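Local coordinates for protein Fe(2+) transporter FeoB (Legionella pneumophila, PDB 3IBY) that probably carries ferrous iron across the bacterial inner membrane in a GTP-driven uptake system, of which this chain is the cytosolic GTPase and helical domain, at residues H99-L102 / T103-F107; D185-N188 / Q189-K193; N197-A200 / Y201-S204; L238-A241 / R242-K245. All coordinates share one frame; numbering follows the deposited sequence.

Contact 1: residues H99-L102 / T103-F107; sequences HLYL and TSQLF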
loop_
_atom_site.group_PDB
_atom_site.type_symbol
_atom_site.label_atom_id
_atom_site.label_comp_id
_atom_site.label_asym_id
_atom_site.label_seq_id
_atom_site.Cartn_x
_atom_site.Cartn_y
_atom_site.Cartn_z
ATOM N N HIS A 99 -2.962 -5.204 -8.290
ATOM C CA HIS A 99 -2.144 -4.184 -7.659
ATOM C C HIS A 99 -2.858 -3.499 -6.525
ATOM O O HIS A 99 -2.221 -3.022 -5.598
ATOM C CB HIS A 99 -1.645 -3.177 -8.679
ATOM C CG HIS A 99 -0.437 -3.628 -9.424
ATOM N ND1 HIS A 99 -0.200 -4.952 -9.730
ATOM C CD2 HIS A 99 0.606 -2.931 -9.931
ATOM C CE1 HIS A 99 0.936 -5.049 -10.403
ATOM N NE2 HIS A 99 1.449 -3.837 -10.528
ATOM N N LEU A 100 -4.185 -3.466 -6.571
ATOM C CA LEU A 100 -4.975 -2.878 -5.496
ATOM C C LEU A 100 -5.081 -3.773 -4.253
ATOM O O LEU A 100 -5.641 -3.371 -3.213
ATOM C CB LEU A 100 -6.376 -2.606 -6.005
ATOM C CG LEU A 100 -6.469 -1.427 -6.944
ATOM C CD1 LEU A 100 -7.865 -1.374 -7.539
ATOM C CD2 LEU A 100 -6.134 -0.168 -6.192
ATOM N N TYR A 101 -4.614 -5.005 -4.330
ATOM C CA TYR A 101 -4.639 -5.806 -3.119
ATOM C C TYR A 101 -3.757 -5.090 -2.120
ATOM O O TYR A 101 -4.189 -4.804 -1.010
ATOM C CB TYR A 101 -4.148 -7.216 -3.389
ATOM C CG TYR A 101 -4.455 -8.212 -2.309
ATOM C CD1 TYR A 101 -5.606 -8.955 -2.346
ATOM C CD2 TYR A 101 -3.562 -8.427 -1.257
ATOM C CE1 TYR A 101 -5.880 -9.907 -1.372
ATOM C CE2 TYR A 101 -3.830 -9.346 -0.275
ATOM C CZ TYR A 101 -4.998 -10.104 -0.349
ATOM O OH TYR A 101 -5.267 -11.055 0.608
ATOM N N LEU A 102 -2.546 -4.760 -2.545
ATOM C CA LEU A 102 -1.592 -4.052 -1.701
ATOM C C LEU A 102 -2.112 -2.738 -1.205
ATOM O O LEU A 102 -1.861 -2.340 -0.065
ATOM C CB LEU A 102 -0.303 -3.803 -2.447
ATOM C CG LEU A 102 0.762 -2.947 -1.776
ATOM C CD1 LEU A 102 1.169 -3.594 -0.465
ATOM C CD2 LEU A 102 1.950 -2.786 -2.769
ATOM N N THR A 103 -2.859 -2.077 -2.073
ATOM C CA THR A 103 -3.364 -0.740 -1.813
ATOM C C THR A 103 -4.319 -0.746 -0.658
ATOM O O THR A 103 -4.265 0.126 0.200
ATOM C CB THR A 103 -4.133 -0.156 -3.018
ATOM O OG1 THR A 103 -3.286 -0.078 -4.170
ATOM C CG2 THR A 103 -4.598 1.236 -2.675
ATOM N N SER A 104 -5.226 -1.703 -0.679
ATOM C CA SER A 104 -6.255 -1.802 0.352
ATOM C C SER A 104 -5.603 -2.083 1.689
ATOM O O SER A 104 -6.053 -1.557 2.690
ATOM C CB SER A 104 -7.250 -2.900 0.018
ATOM O OG SER A 104 -6.598 -4.158 -0.024
ATOM N N GLN A 105 -4.561 -2.917 1.696
ATOM C CA GLN A 105 -3.781 -3.181 2.915
ATOM C C GLN A 105 -3.116 -1.894 3.456
ATOM O O GLN A 105 -3.186 -1.634 4.652
ATOM C CB GLN A 105 -2.727 -4.290 2.706
ATOM C CG GLN A 105 -3.282 -5.676 2.417
ATOM C CD GLN A 105 -2.178 -6.731 2.195
ATOM O OE1 GLN A 105 -1.077 -6.381 1.814
ATOM N NE2 GLN A 105 -2.492 -8.028 2.411
ATOM N N LEU A 106 -2.506 -1.103 2.571
ATOM C CA LEU A 106 -1.876 0.197 2.917
ATOM C C LEU A 106 -2.823 1.213 3.540
ATOM O O LEU A 106 -2.472 1.874 4.488
ATOM C CB LEU A 106 -1.310 0.824 1.660
ATOM C CG LEU A 106 -0.192 0.113 0.901
ATOM C CD1 LEU A 106 0.203 0.979 -0.338
ATOM C CD2 LEU A 106 1.042 -0.163 1.762
ATOM N N PHE A 107 -4.016 1.355 2.970
ATOM C CA PHE A 107 -5.109 2.169 3.543
ATOM C C PHE A 107 -5.465 1.810 4.967
ATOM O O PHE A 107 -6.126 2.582 5.623
ATOM C CB PHE A 107 -6.420 1.949 2.776
ATOM C CG PHE A 107 -6.472 2.591 1.429
ATOM C CD1 PHE A 107 -5.350 3.198 0.854
ATOM C CD2 PHE A 107 -7.656 2.563 0.705
ATOM C CE1 PHE A 107 -5.430 3.787 -0.353
ATOM C CE2 PHE A 107 -7.713 3.134 -0.555
ATOM C CZ PHE A 107 -6.593 3.741 -1.065
#

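Contact 2: residues D185-N188 / Q189-K193; sequences DLEN and QLISK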
loop_
_atom_site.group_PDB
_atom_site.type_symbol
_atom_site.label_atom_id
_atom_site.label_comp_id
_atom_site.label_asym_id
_atom_site.label_seq_id
_atom_site.Cartn_x
_atom_site.Cartn_y
_atom_site.Cartn_z
ATOM N N ASP A 185 -12.629 -8.692 18.252
ATOM C CA ASP A 185 -11.993 -9.161 19.512
ATOM C C ASP A 185 -10.480 -8.918 19.427
ATOM O O ASP A 185 -9.853 -8.386 20.337
ATOM C CB ASP A 185 -12.269 -10.656 19.802
ATOM C CG ASP A 185 -13.584 -10.894 20.570
ATOM O OD1 ASP A 185 -14.124 -12.029 20.513
ATOM O OD2 ASP A 185 -14.084 -9.949 21.226
ATOM N N LEU A 186 -9.909 -9.298 18.302
ATOM C CA LEU A 186 -8.498 -9.151 18.088
ATOM C C LEU A 186 -8.099 -7.675 18.203
ATOM O O LEU A 186 -7.206 -7.354 18.983
ATOM C CB LEU A 186 -8.141 -9.746 16.734
ATOM C CG LEU A 186 -6.708 -10.171 16.537
ATOM C CD1 LEU A 186 -6.326 -11.207 17.569
ATOM C CD2 LEU A 186 -6.546 -10.705 15.131
ATOM N N GLU A 187 -8.793 -6.787 17.484
ATOM C CA GLU A 187 -8.550 -5.340 17.605
ATOM C C GLU A 187 -8.599 -4.851 19.049
ATOM O O GLU A 187 -7.763 -4.065 19.468
ATOM C CB GLU A 187 -9.522 -4.502 16.747
ATOM C CG GLU A 187 -9.216 -2.977 16.773
ATOM C CD GLU A 187 -9.970 -2.110 15.715
ATOM O OE1 GLU A 187 -11.110 -2.439 15.327
ATOM O OE2 GLU A 187 -9.423 -1.059 15.281
ATOM N N ASN A 188 -9.564 -5.315 19.816
ATOM C CA ASN A 188 -9.723 -4.831 21.191
ATOM C C ASN A 188 -8.677 -5.388 22.167
ATOM O O ASN A 188 -8.131 -4.658 22.987
ATOM C CB ASN A 188 -11.156 -5.132 21.665
ATOM C CG ASN A 188 -12.210 -4.286 20.916
ATOM O OD1 ASN A 188 -13.253 -4.802 20.466
ATOM N ND2 ASN A 188 -11.929 -2.977 20.785
ATOM N N GLN A 189 -8.408 -6.685 22.076
ATOM C CA GLN A 189 -7.260 -7.301 22.741
ATOM C C GLN A 189 -6.034 -6.368 22.592
ATOM O O GLN A 189 -5.420 -5.968 23.599
ATOM C CB GLN A 189 -6.985 -8.668 22.100
ATOM C CG GLN A 189 -6.357 -9.779 22.978
ATOM C CD GLN A 189 -6.529 -11.213 22.347
ATOM O OE1 GLN A 189 -7.163 -11.375 21.296
ATOM N NE2 GLN A 189 -5.972 -12.239 23.008
ATOM N N LEU A 190 -5.720 -5.989 21.344
ATOM C CA LEU A 190 -4.579 -5.113 21.043
ATOM C C LEU A 190 -4.661 -3.737 21.714
ATOM O O LEU A 190 -3.681 -3.281 22.292
ATOM C CB LEU A 190 -4.404 -4.928 19.526
ATOM C CG LEU A 190 -4.087 -6.201 18.745
ATOM C CD1 LEU A 190 -3.783 -5.899 17.334
ATOM C CD2 LEU A 190 -2.942 -6.972 19.403
ATOM N N ILE A 191 -5.815 -3.076 21.637
ATOM C CA ILE A 191 -5.974 -1.766 22.278
ATOM C C ILE A 191 -5.683 -1.868 23.780
ATOM O O ILE A 191 -4.924 -1.064 24.315
ATOM C CB ILE A 191 -7.373 -1.162 22.014
ATOM C CG1 ILE A 191 -7.527 -0.800 20.530
ATOM C CG2 ILE A 191 -7.590 0.079 22.822
ATOM C CD1 ILE A 191 -8.953 -0.726 20.040
ATOM N N SER A 192 -6.232 -2.884 24.439
ATOM C CA SER A 192 -5.988 -3.111 25.884
ATOM C C SER A 192 -4.525 -3.356 26.211
ATOM O O SER A 192 -4.040 -2.942 27.280
ATOM C CB SER A 192 -6.763 -4.335 26.391
ATOM O OG SER A 192 -8.127 -4.242 26.075
ATOM N N LYS A 193 -3.867 -4.094 25.308
ATOM C CA LYS A 193 -2.436 -4.341 25.365
ATOM C C LYS A 193 -1.670 -3.025 25.473
ATOM O O LYS A 193 -0.579 -2.995 26.023
ATOM C CB LYS A 193 -1.980 -5.123 24.123
ATOM C CG LYS A 193 -1.508 -6.541 24.393
ATOM C CD LYS A 193 -0.092 -6.541 25.018
ATOM C CE LYS A 193 0.216 -7.849 25.781
ATOM N NZ LYS A 193 1.370 -7.723 26.743
#

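Contact 3: residues N197-A200 / Y201-S204; sequences NSFA and YYFS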
loop_
_atom_site.group_PDB
_atom_site.type_symbol
_atom_site.label_atom_id
_atom_site.label_comp_id
_atom_site.label_asym_id
_atom_site.label_seq_id
_atom_site.Cartn_x
_atom_site.Cartn_y
_atom_site.Cartn_z
ATOM N N ASN A 197 -4.600 3.187 18.317
ATOM C CA ASN A 197 -5.747 2.719 17.497
ATOM C C ASN A 197 -5.438 2.354 16.056
ATOM O O ASN A 197 -5.769 1.260 15.615
ATOM C CB ASN A 197 -6.869 3.748 17.499
ATOM C CG ASN A 197 -7.475 3.908 18.846
ATOM O OD1 ASN A 197 -7.642 5.030 19.297
ATOM N ND2 ASN A 197 -7.780 2.794 19.528
ATOM N N SER A 198 -4.849 3.299 15.331
ATOM C CA SER A 198 -4.360 3.081 13.969
ATOM C C SER A 198 -3.649 1.743 13.843
ATOM O O SER A 198 -4.002 0.897 13.003
ATOM C CB SER A 198 -3.375 4.199 13.590
ATOM O OG SER A 198 -2.255 4.229 14.492
ATOM N N PHE A 199 -2.652 1.549 14.702
ATOM C CA PHE A 199 -1.852 0.356 14.619
ATOM C C PHE A 199 -2.649 -0.927 14.953
ATOM O O PHE A 199 -2.415 -1.973 14.334
ATOM C CB PHE A 199 -0.614 0.435 15.501
ATOM C CG PHE A 199 0.296 -0.702 15.265
ATOM C CD1 PHE A 199 1.045 -0.763 14.103
ATOM C CD2 PHE A 199 0.320 -1.783 16.127
ATOM C CE1 PHE A 199 1.838 -1.852 13.836
ATOM C CE2 PHE A 199 1.125 -2.894 15.844
ATOM C CZ PHE A 199 1.871 -2.923 14.699
ATOM N N ALA A 200 -3.563 -0.849 15.925
ATOM C CA ALA A 200 -4.327 -2.019 16.337
ATOM C C ALA A 200 -5.218 -2.498 15.213
ATOM O O ALA A 200 -5.283 -3.721 14.941
ATOM C CB ALA A 200 -5.151 -1.730 17.536
ATOM N N TYR A 201 -5.893 -1.550 14.549
ATOM C CA TYR A 201 -6.732 -1.906 13.417
ATOM C C TYR A 201 -5.859 -2.639 12.428
ATOM O O TYR A 201 -6.215 -3.728 11.994
ATOM C CB TYR A 201 -7.407 -0.693 12.751
ATOM C CG TYR A 201 -8.299 -1.062 11.556
ATOM C CD1 TYR A 201 -9.679 -1.278 11.699
ATOM C CD2 TYR A 201 -7.771 -1.209 10.299
ATOM C CE1 TYR A 201 -10.492 -1.625 10.597
ATOM C CE2 TYR A 201 -8.573 -1.551 9.212
ATOM C CZ TYR A 201 -9.915 -1.755 9.355
ATOM O OH TYR A 201 -10.648 -2.088 8.240
ATOM N N TYR A 202 -4.707 -2.061 12.093
ATOM C CA TYR A 202 -3.873 -2.590 11.005
ATOM C C TYR A 202 -3.261 -3.923 11.386
ATOM O O TYR A 202 -3.284 -4.854 10.619
ATOM C CB TYR A 202 -2.754 -1.588 10.641
ATOM C CG TYR A 202 -1.638 -2.119 9.756
ATOM C CD1 TYR A 202 -1.719 -2.066 8.369
ATOM C CD2 TYR A 202 -0.490 -2.645 10.313
ATOM C CE1 TYR A 202 -0.679 -2.525 7.565
ATOM C CE2 TYR A 202 0.543 -3.123 9.516
ATOM C CZ TYR A 202 0.452 -3.064 8.144
ATOM O OH TYR A 202 1.518 -3.555 7.389
ATOM N N PHE A 203 -2.713 -4.002 12.578
ATOM C CA PHE A 203 -2.006 -5.184 13.022
ATOM C C PHE A 203 -2.927 -6.425 13.167
ATOM O O PHE A 203 -2.491 -7.576 12.974
ATOM C CB PHE A 203 -1.327 -4.837 14.341
ATOM C CG PHE A 203 -0.477 -5.926 14.889
ATOM C CD1 PHE A 203 0.200 -6.804 14.042
ATOM C CD2 PHE A 203 -0.329 -6.067 16.275
ATOM C CE1 PHE A 203 1.006 -7.806 14.567
ATOM C CE2 PHE A 203 0.469 -7.062 16.809
ATOM C CZ PHE A 203 1.139 -7.939 15.962
ATOM N N SER A 204 -4.201 -6.170 13.472
ATOM C CA SER A 204 -5.227 -7.218 13.564
ATOM C C SER A 204 -5.464 -7.955 12.232
ATOM O O SER A 204 -5.538 -9.216 12.191
ATOM C CB SER A 204 -6.558 -6.642 14.116
ATOM O OG SER A 204 -7.003 -5.521 13.389
#

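Contact 4: residues L238-A241 / R242-K245; sequences LADA and RYQK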
loop_
_atom_site.group_PDB
_atom_site.type_symbol
_atom_site.label_atom_id
_atom_site.label_comp_id
_atom_site.label_asym_id
_atom_site.label_seq_id
_atom_site.Cartn_x
_atom_site.Cartn_y
_atom_site.Cartn_z
ATOM N N LEU A 238 -10.345 -13.646 4.834
ATOM C CA LEU A 238 -10.029 -12.224 4.694
ATOM C C LEU A 238 -9.543 -11.891 3.278
ATOM O O LEU A 238 -9.917 -10.857 2.704
ATOM C CB LEU A 238 -8.968 -11.809 5.709
ATOM C CG LEU A 238 -9.282 -10.606 6.612
ATOM C CD1 LEU A 238 -8.567 -10.826 7.958
ATOM C CD2 LEU A 238 -8.908 -9.257 5.965
ATOM N N ALA A 239 -8.696 -12.766 2.732
ATOM C CA ALA A 239 -8.259 -12.664 1.321
ATOM C C ALA A 239 -9.449 -12.573 0.362
ATOM O O ALA A 239 -9.418 -11.782 -0.582
ATOM C CB ALA A 239 -7.351 -13.850 0.924
ATOM N N ASP A 240 -10.490 -13.371 0.601
ATOM C CA ASP A 240 -11.681 -13.308 -0.236
ATOM C C ASP A 240 -12.425 -11.985 -0.072
ATOM O O ASP A 240 -12.779 -11.368 -1.057
ATOM C CB ASP A 240 -12.632 -14.465 0.048
ATOM C CG ASP A 240 -13.819 -14.518 -0.938
ATOM O OD1 ASP A 240 -13.614 -14.422 -2.171
ATOM O OD2 ASP A 240 -14.968 -14.671 -0.466
ATOM N N ALA A 241 -12.660 -11.535 1.146
ATOM C CA ALA A 241 -13.388 -10.299 1.302
ATOM C C ALA A 241 -12.583 -9.138 0.713
ATOM O O ALA A 241 -13.139 -8.189 0.156
ATOM C CB ALA A 241 -13.716 -10.054 2.733
ATOM N N ARG A 242 -11.267 -9.218 0.810
ATOM C CA ARG A 242 -10.424 -8.181 0.219
ATOM C C ARG A 242 -10.554 -8.205 -1.291
ATOM O O ARG A 242 -10.723 -7.186 -1.919
ATOM C CB ARG A 242 -8.963 -8.396 0.593
ATOM C CG ARG A 242 -8.149 -7.167 0.336
ATOM C CD ARG A 242 -6.802 -7.228 0.997
ATOM N NE ARG A 242 -6.945 -7.414 2.427
ATOM C CZ ARG A 242 -7.145 -6.444 3.298
ATOM N NH1 ARG A 242 -7.238 -5.189 2.869
ATOM N NH2 ARG A 242 -7.280 -6.734 4.599
ATOM N N TYR A 243 -10.473 -9.399 -1.846
ATOM C CA TYR A 243 -10.678 -9.636 -3.243
ATOM C C TYR A 243 -12.062 -9.178 -3.754
ATOM O O TYR A 243 -12.172 -8.635 -4.826
ATOM C CB TYR A 243 -10.489 -11.137 -3.522
ATOM C CG TYR A 243 -11.031 -11.546 -4.866
ATOM C CD1 TYR A 243 -10.259 -11.402 -6.004
ATOM C CD2 TYR A 243 -12.350 -12.026 -5.016
ATOM C CE1 TYR A 243 -10.756 -11.743 -7.262
ATOM C CE2 TYR A 243 -12.851 -12.374 -6.287
ATOM C CZ TYR A 243 -12.034 -12.214 -7.396
ATOM O OH TYR A 243 -12.452 -12.506 -8.658
ATOM N N GLN A 244 -13.132 -9.428 -3.026
ATOM C CA GLN A 244 -14.478 -9.137 -3.591
ATOM C C GLN A 244 -14.679 -7.629 -3.766
ATOM O O GLN A 244 -15.185 -7.184 -4.793
ATOM C CB GLN A 244 -15.574 -9.731 -2.736
ATOM C CG GLN A 244 -15.867 -11.186 -3.022
ATOM C CD GLN A 244 -16.976 -11.703 -2.109
ATOM O OE1 GLN A 244 -16.791 -11.777 -0.878
ATOM N NE2 GLN A 244 -18.145 -12.043 -2.695
ATOM N N LYS A 245 -14.215 -6.863 -2.777
ATOM C CA LYS A 245 -14.359 -5.432 -2.789
ATOM C C LYS A 245 -13.497 -4.881 -3.908
ATOM O O LYS A 245 -13.826 -3.870 -4.540
ATOM C CB LYS A 245 -13.902 -4.838 -1.441
ATOM C CG LYS A 245 -14.160 -3.293 -1.247
ATOM C CD LYS A 245 -15.675 -2.908 -1.429
ATOM C CE LYS A 245 -16.014 -1.398 -1.258
ATOM N NZ LYS A 245 -17.497 -1.167 -1.272
#

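Contact 1: residues H99-L102 / T103-F107
Leu102 and Leu106 meet one turn apart on helix 96-106, the helix of the beta-alpha-beta unit formed with strands 86-92 and 113-118 in the P-loop GTPase domain. Leu102 CD1 lies 4.1 Å from Leu106 CD2, and the backbone bond from Leu106 N to Leu102 O runs beneath them. A second tightly packed flank is formed by Leu100 and Thr103: Leu100 CD2 lies alongside Thr103, 3.5 Å from OG1, and both lean on Ile91 of strand 86-92. The Thr103 hydroxyl makes a weak bond to His99 O, while its stronger partner is Asn89. His99 lies beside Asn9, predicted to bind GTP. Ser104 OG, folded back by a chi1 of 62°, donates to Tyr101 O at 2.7 Å, the donor oxygen standing 22° out of the carbonyl plane; the same hydroxyl pairs with Arg242.

The looser side is that of Tyr101, the one partly exposed residue of the group. Its ring is crossed by the extended side chain of Gln105, with NE2 3.3 Å from CE2 and the amide plane turned 64° from the ring. The amide is held from beyond the helix, OE1 by Leu61 N and NE2 by Ser60 OG, and Tyr59 stacks on the tyrosine. The chemistry divides the helix: leucines pack on strand 86-92 and toward the P-loop, while buried hydroxyl and amide groups find partners in a strand, a loop and another helix.

Contact 2: residues D185-N188 / Q189-K193
Four successive backbone bonds of the i to i+4 kind, from the N-H groups of Gln189, Leu190, Ile191 and Ser192 to the carbonyls of Asp185, Leu186, Glu187 and Asn188, run at 2.8 to 3.1 Å and give regular alpha-helix. The stretch is the last part of helix 177-193, in the helical part of the cytosolic fragment, probably the GDI domain, and its side chains illustrate how an amphipathic helix sorts its residues by face.

On the inner face Leu186 and Leu190 are buried. Leu190 CG sits 3.3 Å from Leu186 O, so the leucine packs against the preceding turn of backbone as well as against other helices: Ala200 and Phe203 of helix 197-209, and Phe219 of helix 219-229. Leu186 turns to Leu223 of that same helix 219-229.

Ile191 occupies the border. With CG1 beside its own backbone N (chi1 -68°), its side chain reaches back along the helix, placing CG1 3.4 Å from Glu187 O. The terminal CD1 then approaches the aliphatic part of Glu187, 4.0 Å from CG, where the two side chains meet at a slant. Glu187 itself extends toward Tyr201, and Ile191 also touches Asn197, both on helix 197-209.

Asp185, Asn188 and Ser192 belong to the exposed side. Here Asn188 O accepts two hydrogen bonds from a single residue: Ser192 N comes in almost in line with the carbonyl, whereas Ser192 OG donates from above the carbonyl plane, 39° out of it, at 3.1 Å.

Contact 3: residues N197-A200 / Y201-S204
Tyr201 stands one turn beyond Asn197, whose carbonyl O receives its backbone N-H in the first turn of helix 197-209. Its ring heads away from the preceding turn, its CG being anti to the backbone N (chi1 -180°), packs on Glu108 and Pro170 and makes a cation-pi contact with Arg205.

Tyr202 comes next. Its CB rests 3.6 Å from Ser198 O, and its ring meets that of Phe199 obliquely, with CD2 4.3 Å from Phe199 CE1. The Tyr202 ring also touches Val79 and Ile80 of helix 70-81, the latter shared with Phe199.

Phe203 makes the closest side-chain packing. Its CB lies over one face of the Phe199 ring, 3.5 Å from CE2 and 29° off the normal through the centroid, a CH-pi contact. The two rings are inclined by 32° with centroids 5.2 Å apart. Beneath them the backbone bond from Phe203 N to Phe199 O is 2.7 Å long.

Ser204 closes the turn with its N-H bonded to Ala200 O at 3.1 Å. Leu190 of helix 177-193 packs against Ala200 and Phe203. An i to i+4 aromatic pair on an alpha-helix, reinforced by a CH-pi contact, is what results, here joining the helical domain to helix 70-81 of the G domain.

Contact 4: residues L238-A241 / R242-K245
This is a local contact between successive turns of helix 234-253, the long alpha-helix that runs from the helical domain along the G domain and lies against helix 96-106. Its backbone bonds are of the i to i+4 kind, from Arg242 N to Leu238 O (2.8 Å) through to a weak one from Lys245 N to Ala241 O (3.4 Å).

Arg242 carries the buried side. Its CG is anti to the backbone N (chi1 -164°) and the chain bends at chi3, bringing the guanidinium back past Leu238, whose CD2 lies 3.3 Å from NH2. The guanidinium is held by outside partners: NH2 forms a salt bridge with Glu108, and NH1 bonds to the hydroxyl of Ser104. The aliphatic part runs against Tyr101, so the buried arginine and the partly exposed ring meet between the two helices.

Another flank, carrying Asp240, Tyr243 and Gln244, is exposed. Asp240 swings toward the next turn, its carboxylate plane only 17° from the Tyr243 ring, with OD1 3.9 Å from CD2. Gln244 crosses the same carboxylate, its amide plane 14° from that of Asp240, and OE1 stands 3.4 Å from OD2, two acceptors without a hydrogen bond.

How the contacts relate
Along the chain the contacts follow on four helices: contact 1 on helix 96-106 of the G domain, contacts 2 and 3 on helices 177-193 and 197-209, and contact 4 on helix 234-253. Contact 1 lies about 5 Å from the geometric centre of the chain. Contacts 2 and 3 are neighbours, with centres 9 Å apart, on consecutive helices. The centre of contact 4 is 11 Å from that of contact 1, which it touches through Arg242 and Ala239, whereas the centre of contact 2 is about 23 Å from the centres of both. Contact 3 bridges inward, Tyr202 packing against Gln105. Helical domain and GTPase core are thus joined through at least helices 197-209 and 234-253.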